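Local coordinates for protein tumor necrosis factor ligand superfamily member 9 (Mus musculus, PDB 6MKB) that acts as a TNF-family cytokine, binding the receptor TNFRSF9 (4-1BB) and inducing the proliferation of activated peripheral blood T cells, at residues 14-19 / 45-50; 26-31 / 131-136; 137-140 / 145-148. All coordinates share one frame; numbering follows the deposited sequence.

In the fold
The three contacts all reach the same curled antiparallel sheet of the extracellular TNF homology domain, a jelly roll. Interactions 1 and 2 are close neighbours, their centres about 4 Å apart: strands 10-15 and 24-29 are paired, the segments of the two interactions alternate along the chain, and both interactions touch the same sulfate. Interaction 3 lies about 20 Å from interaction 2 and 21 Å from interaction 1, centre to centre, and follows both in sequence. Interactions 2 and 3 share strand 129-140, which runs from the buried seam with 26-31 out to the end where the N23 glycan packs. The second subunit of this dimeric ligand touches none of the segments, so these contacts shape the single protomer.

Interaction 1. Residues 14-19 / 45-50; sequences LAKNQA and YEEDKK. With SO4 (sulfate ion), chain M.
K16 reaches E47 because its side chain leaves with CG beside the backbone N (chi1 -79°) and then runs fully extended, carrying NZ across the gap. E47 answers from its own turn: its chi1 of -149° lies off the usual staggered positions, and an extended chain beyond CG delivers the carboxylate to the lysine. The two side chains cross at about a right angle and touch only at their charged ends, K16 NZ standing 3.5 Å from E47 OE2 in a salt bridge whose hydrogen bond is weak. Their backbones stay far apart.

Between them runs strand 24-29 of the TNF homology domain jelly roll. The backbone of K16 pairs with N27 and its side chain rests on H29, while K50 leans on N27 from the other segment, so the ion pair spans this strand. Segment 45-50 is the end of strand 43-46 and the turn after it, with 47-49 in helical backbone angles. The turn is closed by a weak bond from K50 N to E46 O, 2.8 Å long, and carries a second salt bridge, with a weak hydrogen bond, from K49 NZ to D48 OD2 at 3.3 Å.

At the foot of K16 the chain also holds an anion. N17 N donates almost straight to sulfate O4 (3.1 Å, 171°) and makes a bent, weak bond to O1 of the same ion at 2.8 Å; K16 CB lies 3.4 Å from that O1. A further sulfate forms a long, weak ion pair with K16 NZ. Both ions probably come from the crystallisation liquor.

The ammonium group probably shares its charge between the carboxylate and, weakly, a sulfate. A long bridge on the surface, with E47 exposed to solvent, would probably be screened by water and salt and contribute only modestly to stability.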
loop_
_atom_site.group_PDB
_atom_site.type_symbol
_atom_site.label_atom_id
_atom_site.label_comp_id
_atom_site.label_asym_id
_atom_site.label_seq_id
_atom_site.Cartn_x
_atom_site.Cartn_y
_atom_site.Cartn_z
ATOM N N LEU B 14 1.972 -8.923 11.999
ATOM C CA LEU B 14 0.949 -8.052 12.590
ATOM C C LEU B 14 1.510 -7.479 13.866
ATOM O O LEU B 14 2.070 -8.208 14.679
ATOM C CB LEU B 14 -0.378 -8.808 12.830
ATOM C CG LEU B 14 -1.003 -9.556 11.630
ATOM C CD1 LEU B 14 -2.293 -10.217 12.053
ATOM C CD2 LEU B 14 -1.274 -8.623 10.444
ATOM N N ALA B 15 1.440 -6.155 14.003
ATOM C CA ALA B 15 2.051 -5.443 15.113
ATOM C C ALA B 15 1.418 -5.780 16.452
ATOM O O ALA B 15 0.192 -5.829 16.571
ATOM C CB ALA B 15 1.979 -3.939 14.865
ATOM N N LYS B 16 2.266 -5.987 17.470
ATOM C CA LYS B 16 1.811 -6.165 18.846
ATOM C C LYS B 16 1.200 -4.834 19.291
ATOM O O LYS B 16 1.536 -3.784 18.728
ATOM C CB LYS B 16 2.961 -6.595 19.749
ATOM C CG LYS B 16 3.300 -8.073 19.642
ATOM C CD LYS B 16 4.212 -8.487 20.776
ATOM C CE LYS B 16 4.740 -9.891 20.618
ATOM N NZ LYS B 16 5.568 -10.312 21.780
ATOM N N ASN B 17 0.255 -4.872 20.229
ATOM C CA ASN B 17 -0.431 -3.669 20.679
ATOM C C ASN B 17 0.524 -2.623 21.259
ATOM O O ASN B 17 1.561 -2.946 21.834
ATOM C CB ASN B 17 -1.537 -4.011 21.680
ATOM C CG ASN B 17 -2.807 -4.482 21.008
ATOM O OD1 ASN B 17 -2.839 -4.782 19.802
ATOM N ND2 ASN B 17 -3.884 -4.559 21.770
ATOM N N GLN B 18 0.160 -1.364 21.047
ATOM C CA GLN B 18 0.856 -0.169 21.491
ATOM C C GLN B 18 -0.227 0.810 21.962
ATOM O O GLN B 18 -0.906 1.423 21.133
ATOM C CB GLN B 18 1.702 0.374 20.321
ATOM C CG GLN B 18 3.048 0.933 20.710
ATOM C CD GLN B 18 4.001 -0.109 21.218
ATOM O OE1 GLN B 18 4.449 -0.990 20.480
ATOM N NE2 GLN B 18 4.343 -0.009 22.495
ATOM N N ALA B 19 -0.439 0.887 23.293
ATOM C CA ALA B 19 -1.491 1.672 23.972
ATOM C C ALA B 19 -1.431 3.182 23.713
ATOM O O ALA B 19 -2.453 3.863 23.825
ATOM C CB ALA B 19 -1.442 1.414 25.476
ATOM N N TYR B 45 11.679 -14.524 11.664
ATOM C CA TYR B 45 11.478 -13.357 12.503
ATOM C C TYR B 45 12.176 -13.575 13.859
ATOM O O TYR B 45 11.936 -14.580 14.525
ATOM C CB TYR B 45 9.997 -12.976 12.668
ATOM C CG TYR B 45 9.834 -11.788 13.595
ATOM C CD1 TYR B 45 10.305 -10.526 13.234
ATOM C CD2 TYR B 45 9.298 -11.942 14.870
ATOM C CE1 TYR B 45 10.206 -9.442 14.104
ATOM C CE2 TYR B 45 9.175 -10.863 15.737
ATOM C CZ TYR B 45 9.632 -9.615 15.353
ATOM O OH TYR B 45 9.533 -8.568 16.225
ATOM N N GLU B 46 13.040 -12.615 14.241
ATOM C CA GLU B 46 13.822 -12.614 15.481
ATOM C C GLU B 46 13.204 -11.656 16.500
ATOM O O GLU B 46 13.282 -10.441 16.343
ATOM C CB GLU B 46 15.286 -12.232 15.185
ATOM C CG GLU B 46 16.034 -13.255 14.343
ATOM C CD GLU B 46 17.544 -13.169 14.430
ATOM O OE1 GLU B 46 18.058 -12.287 15.154
ATOM O OE2 GLU B 46 18.219 -14.009 13.795
ATOM N N GLU B 47 12.590 -12.216 17.548
ATOM C CA GLU B 47 11.880 -11.489 18.609
ATOM C C GLU B 47 12.765 -10.476 19.366
ATOM O O GLU B 47 12.315 -9.360 19.645
ATOM C CB GLU B 47 11.248 -12.475 19.606
ATOM C CG GLU B 47 9.963 -11.921 20.209
ATOM C CD GLU B 47 9.312 -12.681 21.352
ATOM O OE1 GLU B 47 9.553 -13.904 21.482
ATOM O OE2 GLU B 47 8.552 -12.044 22.116
ATOM N N ASP B 48 13.997 -10.878 19.700
ATOM C CA ASP B 48 14.987 -10.093 20.436
ATOM C C ASP B 48 15.399 -8.818 19.676
ATOM O O ASP B 48 15.371 -7.719 20.255
ATOM C CB ASP B 48 16.227 -10.957 20.762
ATOM C CG ASP B 48 16.777 -11.787 19.600
ATOM O OD1 ASP B 48 16.041 -12.678 19.093
ATOM O OD2 ASP B 48 17.951 -11.566 19.214
ATOM N N LYS B 49 15.736 -8.962 18.380
ATOM C CA LYS B 49 16.175 -7.855 17.525
ATOM C C LYS B 49 14.998 -7.113 16.890
ATOM O O LYS B 49 15.193 -6.006 16.374
ATOM C CB LYS B 49 17.118 -8.379 16.424
ATOM C CG LYS B 49 18.341 -9.157 16.927
ATOM C CD LYS B 49 19.461 -8.256 17.508
ATOM C CE LYS B 49 20.005 -8.758 18.839
ATOM N NZ LYS B 49 20.790 -10.027 18.722
ATOM N N LYS B 50 13.778 -7.729 16.936
ATOM C CA LYS B 50 12.508 -7.250 16.361
ATOM C C LYS B 50 12.688 -7.104 14.829
ATOM O O LYS B 50 12.088 -6.224 14.187
ATOM C CB LYS B 50 12.008 -5.946 17.030
ATOM C CG LYS B 50 11.993 -5.984 18.559
ATOM C CD LYS B 50 11.722 -4.620 19.172
ATOM C CE LYS B 50 12.524 -4.350 20.416
ATOM N NZ LYS B 50 12.267 -5.344 21.499
HETATM S S SO4 M . -0.028 -7.466 22.555
HETATM O O1 SO4 M . 0.967 -6.362 22.499
HETATM O O2 SO4 M . 0.682 -8.702 22.991
HETATM O O3 SO4 M . -1.065 -7.127 23.568
HETATM O O4 SO4 M . -0.669 -7.652 21.225
#

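Interaction 2. Residues 26-31 / 131-136; sequences LNWHSQ and LSVGLR. With SO4 (sulfate ion), chain K; SO4 (sulfate ion), chain M.
L26 and V133 join their antiparallel backbones by one direct bond, L26 N to V133 O at 2.8 Å, with an N-H...O angle of 163°. This is a seam of the TNF-family jelly roll, between strands 24-29 and 129-140. The return bond is not made directly: a water receives the N-H of V133 (2.9 Å) and donates to L26 O at 2.7 Å. It also accepts W28 NE1 in the plane of the indole, so three protein groups grip one water and a buried ring nitrogen is satisfied.

With CG beside its own N (chi1 -58°), W28 turns its indole toward strand 129-140 and presents an edge. CZ2 meets V133 CB near the ring plane, 3.7 Å away, and the two methyls of the valine sit slightly farther off. F159 packs on the same indole with its ring strongly inclined. L26 lays CD2 against L135 CB at 4.0 Å, while L85 of strand 80-90 and L151 of strand 149-166 also touch it. All four residues that meet here are buried.

H29, at the exposed end of the strand, uses both ring nitrogens on sulfates, probably from the crystallisation liquor: NE2 bonds weakly to the ion that also takes the N-H of N17, while ND1 donates to O4 of a second at 2.8 Å, whose sulfur lies in the imidazole plane.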
loop_
_atom_site.group_PDB
_atom_site.type_symbol
_atom_site.label_atom_id
_atom_site.label_comp_id
_atom_site.label_asym_id
_atom_site.label_seq_id
_atom_site.Cartn_x
_atom_site.Cartn_y
_atom_site.Cartn_z
ATOM N N LEU B 26 8.990 -1.334 16.679
ATOM C CA LEU B 26 7.797 -2.123 16.880
ATOM C C LEU B 26 8.095 -3.620 17.023
ATOM O O LEU B 26 9.009 -4.165 16.371
ATOM C CB LEU B 26 6.799 -1.909 15.735
ATOM C CG LEU B 26 6.066 -0.579 15.696
ATOM C CD1 LEU B 26 5.191 -0.516 14.493
ATOM C CD2 LEU B 26 5.232 -0.337 16.958
ATOM N N ASN B 27 7.299 -4.262 17.896
ATOM C CA ASN B 27 7.281 -5.692 18.129
ATOM C C ASN B 27 6.225 -6.283 17.202
ATOM O O ASN B 27 5.218 -5.632 16.919
ATOM C CB ASN B 27 6.978 -5.993 19.594
ATOM C CG ASN B 27 8.221 -6.035 20.444
ATOM O OD1 ASN B 27 9.127 -6.856 20.233
ATOM N ND2 ASN B 27 8.295 -5.150 21.426
ATOM N N TRP B 28 6.452 -7.486 16.709
ATOM C CA TRP B 28 5.539 -8.124 15.777
ATOM C C TRP B 28 5.138 -9.523 16.243
ATOM O O TRP B 28 5.941 -10.237 16.857
ATOM C CB TRP B 28 6.187 -8.206 14.364
ATOM C CG TRP B 28 6.569 -6.862 13.835
ATOM C CD1 TRP B 28 7.746 -6.201 14.048
ATOM C CD2 TRP B 28 5.701 -5.930 13.163
ATOM N NE1 TRP B 28 7.665 -4.916 13.552
ATOM C CE2 TRP B 28 6.424 -4.726 13.000
ATOM C CE3 TRP B 28 4.419 -6.031 12.595
ATOM C CZ2 TRP B 28 5.891 -3.625 12.327
ATOM C CZ3 TRP B 28 3.886 -4.933 11.955
ATOM C CH2 TRP B 28 4.600 -3.731 11.866
ATOM N N HIS B 29 3.877 -9.896 15.954
ATOM C CA HIS B 29 3.383 -11.263 16.074
ATOM C C HIS B 29 3.877 -11.943 14.787
ATOM O O HIS B 29 3.604 -11.406 13.698
ATOM C CB HIS B 29 1.835 -11.330 16.161
ATOM C CG HIS B 29 1.200 -10.664 17.342
ATOM N ND1 HIS B 29 1.312 -11.199 18.624
ATOM C CD2 HIS B 29 0.354 -9.609 17.385
ATOM C CE1 HIS B 29 0.583 -10.420 19.400
ATOM N NE2 HIS B 29 -0.014 -9.452 18.699
ATOM N N SER B 30 4.624 -13.063 14.887
ATOM C CA SER B 30 5.115 -13.810 13.704
ATOM C C SER B 30 4.235 -15.082 13.415
ATOM O O SER B 30 4.452 -15.760 12.406
ATOM C CB SER B 30 6.585 -14.198 13.879
ATOM O OG SER B 30 6.801 -14.987 15.039
ATOM N N GLN B 31 3.251 -15.378 14.308
ATOM C CA GLN B 31 2.294 -16.498 14.226
ATOM C C GLN B 31 0.953 -16.110 14.871
ATOM O O GLN B 31 0.943 -15.303 15.805
ATOM C CB GLN B 31 2.855 -17.775 14.873
ATOM C CG GLN B 31 3.419 -17.587 16.288
ATOM C CD GLN B 31 3.887 -18.882 16.904
ATOM O OE1 GLN B 31 4.489 -19.740 16.247
ATOM N NE2 GLN B 31 3.631 -19.049 18.190
ATOM N N LEU B 131 15.392 -6.443 8.518
ATOM C CA LEU B 131 14.418 -5.374 8.389
ATOM C C LEU B 131 13.612 -5.249 9.676
ATOM O O LEU B 131 13.015 -6.215 10.129
ATOM C CB LEU B 131 13.490 -5.709 7.205
ATOM C CG LEU B 131 13.639 -5.013 5.839
ATOM C CD1 LEU B 131 15.036 -4.836 5.408
ATOM C CD2 LEU B 131 12.929 -5.801 4.767
ATOM N N SER B 132 13.641 -4.084 10.290
ATOM C CA SER B 132 12.864 -3.777 11.481
ATOM C C SER B 132 12.029 -2.522 11.160
ATOM O O SER B 132 12.280 -1.862 10.142
ATOM C CB SER B 132 13.761 -3.603 12.710
ATOM O OG SER B 132 14.522 -2.408 12.694
ATOM N N VAL B 133 11.014 -2.219 11.974
ATOM C CA VAL B 133 10.157 -1.060 11.730
ATOM C C VAL B 133 10.084 -0.202 12.987
ATOM O O VAL B 133 9.707 -0.683 14.062
ATOM C CB VAL B 133 8.738 -1.492 11.255
ATOM C CG1 VAL B 133 7.832 -0.277 10.979
ATOM C CG2 VAL B 133 8.826 -2.396 10.026
ATOM N N GLY B 134 10.409 1.064 12.826
ATOM C CA GLY B 134 10.331 2.029 13.906
ATOM C C GLY B 134 9.083 2.877 13.829
ATOM O O GLY B 134 8.692 3.349 12.757
ATOM N N LEU B 135 8.421 3.033 14.964
ATOM C CA LEU B 135 7.303 3.942 15.085
ATOM C C LEU B 135 7.895 5.337 15.444
ATOM O O LEU B 135 8.707 5.429 16.357
ATOM C CB LEU B 135 6.310 3.427 16.147
ATOM C CG LEU B 135 5.151 4.387 16.547
ATOM C CD1 LEU B 135 4.143 4.588 15.399
ATOM C CD2 LEU B 135 4.466 3.907 17.811
ATOM N N ARG B 136 7.549 6.382 14.686
ATOM C CA ARG B 136 7.975 7.766 14.947
ATOM C C ARG B 136 6.747 8.666 15.036
ATOM O O ARG B 136 5.784 8.466 14.294
ATOM C CB ARG B 136 8.951 8.313 13.868
ATOM C CG ARG B 136 10.367 7.714 13.841
ATOM C CD ARG B 136 10.982 7.588 15.221
ATOM N NE ARG B 136 11.222 6.171 15.506
ATOM C CZ ARG B 136 12.417 5.637 15.704
ATOM N NH1 ARG B 136 13.497 6.407 15.737
ATOM N NH2 ARG B 136 12.536 4.339 15.954
HETATM S S SO4 K . 3.145 -13.412 20.252
HETATM O O1 SO4 K . 4.339 -12.923 19.524
HETATM O O2 SO4 K . 3.561 -14.570 21.076
HETATM O O3 SO4 K . 2.576 -12.370 21.142
HETATM O O4 SO4 K . 2.106 -13.822 19.279
HETATM S S SO4 M . -0.028 -7.466 22.555
HETATM O O1 SO4 M . 0.967 -6.362 22.499
HETATM O O2 SO4 M . 0.682 -8.702 22.991
HETATM O O3 SO4 M . -1.065 -7.127 23.568
HETATM O O4 SO4 M . -0.669 -7.652 21.225
HETATM O O HOH W 1 10.302 -4.202 13.966
#

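Interaction 3. Residues 137-140 / 145-148; sequences AYLH and AYRD. With NAG (2-acetamido-2-deoxy-beta-D-glucopyranose), chain F; NAG (2-acetamido-2-deoxy-beta-D-glucopyranose), chain C.
Y146 lays one face of its ring under L139, whose CB sits 4.1 Å from the ring centroid and only 18° off the normal, a CH-pi contact. L139 CD1 continues along the same ring to Y146 CD1 at 3.8 Å. The opposite face is covered by the acetamide methyl C8 of a glycan sugar, so the phenol lies between a leucine and a carbohydrate. Its hydroxyl accepts the backbone N-H of L139 (3.1 Å, 166°), which would limit how far the ring can shift, and A137 O comes to the ring edge near CE1. A145 CB also packs on L139 CB at 3.9 Å.

The 145-147 turn of 3-10 helix belongs to the loop joining the last two strands of the jelly roll, 129-140 and 149-166, and through Y146 the loop packs back on the end of strand 129-140.

The sugar chain begins at N23, whose OD1 is hydrogen-bonded to A137 N. Its first N-acetylglucosamine donates N2 to A137 O at 3.1 Å. Y138 points the other way from the loop: with CG anti to the backbone N (chi1 172°), its ring lies beneath the second N-acetylglucosamine, whose C2 stands 3.8 Å above the plane toward the rim, while the sugar's O5 approaches Y138 CD1 to 3.4 Å.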
loop_
_atom_site.group_PDB
_atom_site.type_symbol
_atom_site.label_atom_id
_atom_site.label_comp_id
_atom_site.label_asym_id
_atom_site.label_seq_id
_atom_site.Cartn_x
_atom_site.Cartn_y
_atom_site.Cartn_z
ATOM N N ALA B 137 6.760 9.646 15.951
ATOM C CA ALA B 137 5.636 10.565 16.104
ATOM C C ALA B 137 6.029 11.858 16.827
ATOM O O ALA B 137 6.772 11.834 17.805
ATOM C CB ALA B 137 4.483 9.885 16.848
ATOM N N TYR B 138 5.532 12.979 16.318
ATOM C CA TYR B 138 5.611 14.290 16.922
ATOM C C TYR B 138 4.178 14.801 17.012
ATOM O O TYR B 138 3.576 15.103 15.983
ATOM C CB TYR B 138 6.527 15.258 16.156
ATOM C CG TYR B 138 6.456 16.676 16.695
ATOM C CD1 TYR B 138 6.711 16.948 18.040
ATOM C CD2 TYR B 138 6.096 17.740 15.871
ATOM C CE1 TYR B 138 6.608 18.240 18.551
ATOM C CE2 TYR B 138 6.025 19.043 16.364
ATOM C CZ TYR B 138 6.292 19.291 17.705
ATOM O OH TYR B 138 6.229 20.571 18.210
ATOM N N LEU B 139 3.607 14.800 18.228
ATOM C CA LEU B 139 2.229 15.221 18.459
ATOM C C LEU B 139 2.184 16.343 19.469
ATOM O O LEU B 139 2.897 16.292 20.477
ATOM C CB LEU B 139 1.338 14.034 18.909
ATOM C CG LEU B 139 1.191 12.875 17.899
ATOM C CD1 LEU B 139 0.654 11.611 18.569
ATOM C CD2 LEU B 139 0.377 13.286 16.667
ATOM N N HIS B 140 1.364 17.372 19.183
ATOM C CA HIS B 140 1.195 18.564 20.034
ATOM C C HIS B 140 -0.200 19.196 19.828
ATOM O O HIS B 140 -0.859 18.889 18.833
ATOM C CB HIS B 140 2.308 19.583 19.715
ATOM C CG HIS B 140 2.263 20.089 18.306
ATOM N ND1 HIS B 140 1.654 21.292 17.990
ATOM C CD2 HIS B 140 2.706 19.513 17.167
ATOM C CE1 HIS B 140 1.781 21.425 16.682
ATOM N NE2 HIS B 140 2.399 20.375 16.143
ATOM N N ALA B 145 -0.859 14.387 24.339
ATOM C CA ALA B 145 -1.197 14.217 22.926
ATOM C C ALA B 145 -0.899 12.804 22.364
ATOM O O ALA B 145 -1.625 12.336 21.477
ATOM C CB ALA B 145 -0.459 15.258 22.113
ATOM N N TYR B 146 0.143 12.130 22.882
ATOM C CA TYR B 146 0.567 10.790 22.440
ATOM C C TYR B 146 -0.391 9.701 22.924
ATOM O O TYR B 146 -0.350 8.595 22.409
ATOM C CB TYR B 146 2.005 10.498 22.910
ATOM C CG TYR B 146 3.024 11.413 22.263
ATOM C CD1 TYR B 146 3.500 11.159 20.979
ATOM C CD2 TYR B 146 3.458 12.575 22.906
ATOM C CE1 TYR B 146 4.399 12.026 20.356
ATOM C CE2 TYR B 146 4.350 13.453 22.287
ATOM C CZ TYR B 146 4.814 13.174 21.009
ATOM O OH TYR B 146 5.697 14.019 20.383
ATOM N N ARG B 147 -1.236 10.014 23.913
ATOM C CA ARG B 147 -2.235 9.089 24.462
ATOM C C ARG B 147 -3.505 9.046 23.600
ATOM O O ARG B 147 -4.331 8.166 23.806
ATOM C CB ARG B 147 -2.626 9.481 25.906
ATOM C CG ARG B 147 -1.461 9.544 26.912
ATOM C CD ARG B 147 -1.327 8.301 27.758
ATOM N NE ARG B 147 -0.477 8.541 28.927
ATOM C CZ ARG B 147 -0.914 8.932 30.120
ATOM N NH1 ARG B 147 -2.202 9.194 30.313
ATOM N NH2 ARG B 147 -0.058 9.119 31.117
ATOM N N ASP B 148 -3.651 9.978 22.642
ATOM C CA ASP B 148 -4.820 10.131 21.797
ATOM C C ASP B 148 -4.856 9.148 20.612
ATOM O O ASP B 148 -5.879 9.051 19.946
ATOM C CB ASP B 148 -4.945 11.601 21.332
ATOM C CG ASP B 148 -5.447 12.549 22.433
ATOM O OD1 ASP B 148 -5.463 12.129 23.639
ATOM O OD2 ASP B 148 -5.843 13.697 22.098
HETATM C C1 NAG F . 10.088 11.446 18.307
HETATM C C2 NAG F . 9.865 12.437 19.449
HETATM C C3 NAG F . 9.501 13.802 18.865
HETATM C C4 NAG F . 10.468 14.274 17.774
HETATM C C5 NAG F . 10.711 13.174 16.745
HETATM C C6 NAG F . 11.804 13.534 15.746
HETATM C C7 NAG F . 8.682 11.704 21.505
HETATM C C8 NAG F . 7.519 10.855 21.905
HETATM N N2 NAG F . 8.723 11.985 20.209
HETATM O O3 NAG F . 9.404 14.770 19.922
HETATM O O4 NAG F . 9.933 15.428 17.119
HETATM O O5 NAG F . 11.076 11.947 17.395
HETATM O O6 NAG F . 11.639 12.659 14.627
HETATM O O7 NAG F . 9.482 12.095 22.333
HETATM C C1 NAG C . 10.527 16.691 17.394
HETATM C C2 NAG C . 10.163 17.625 16.237
HETATM C C3 NAG C . 10.517 19.086 16.554
HETATM C C4 NAG C . 9.975 19.538 17.913
HETATM C C5 NAG C . 10.381 18.545 19.013
HETATM C C6 NAG C . 9.694 18.849 20.344
HETATM C C7 NAG C . 10.149 16.908 13.877
HETATM C C8 NAG C . 11.009 16.360 12.774
HETATM N N2 NAG C . 10.798 17.163 15.014
HETATM O O3 NAG C . 9.999 19.950 15.537
HETATM O O4 NAG C . 10.457 20.863 18.197
HETATM O O5 NAG C . 10.037 17.205 18.643
HETATM O O6 NAG C . 9.827 17.725 21.212
HETATM O O7 NAG C . 8.953 17.111 13.713
#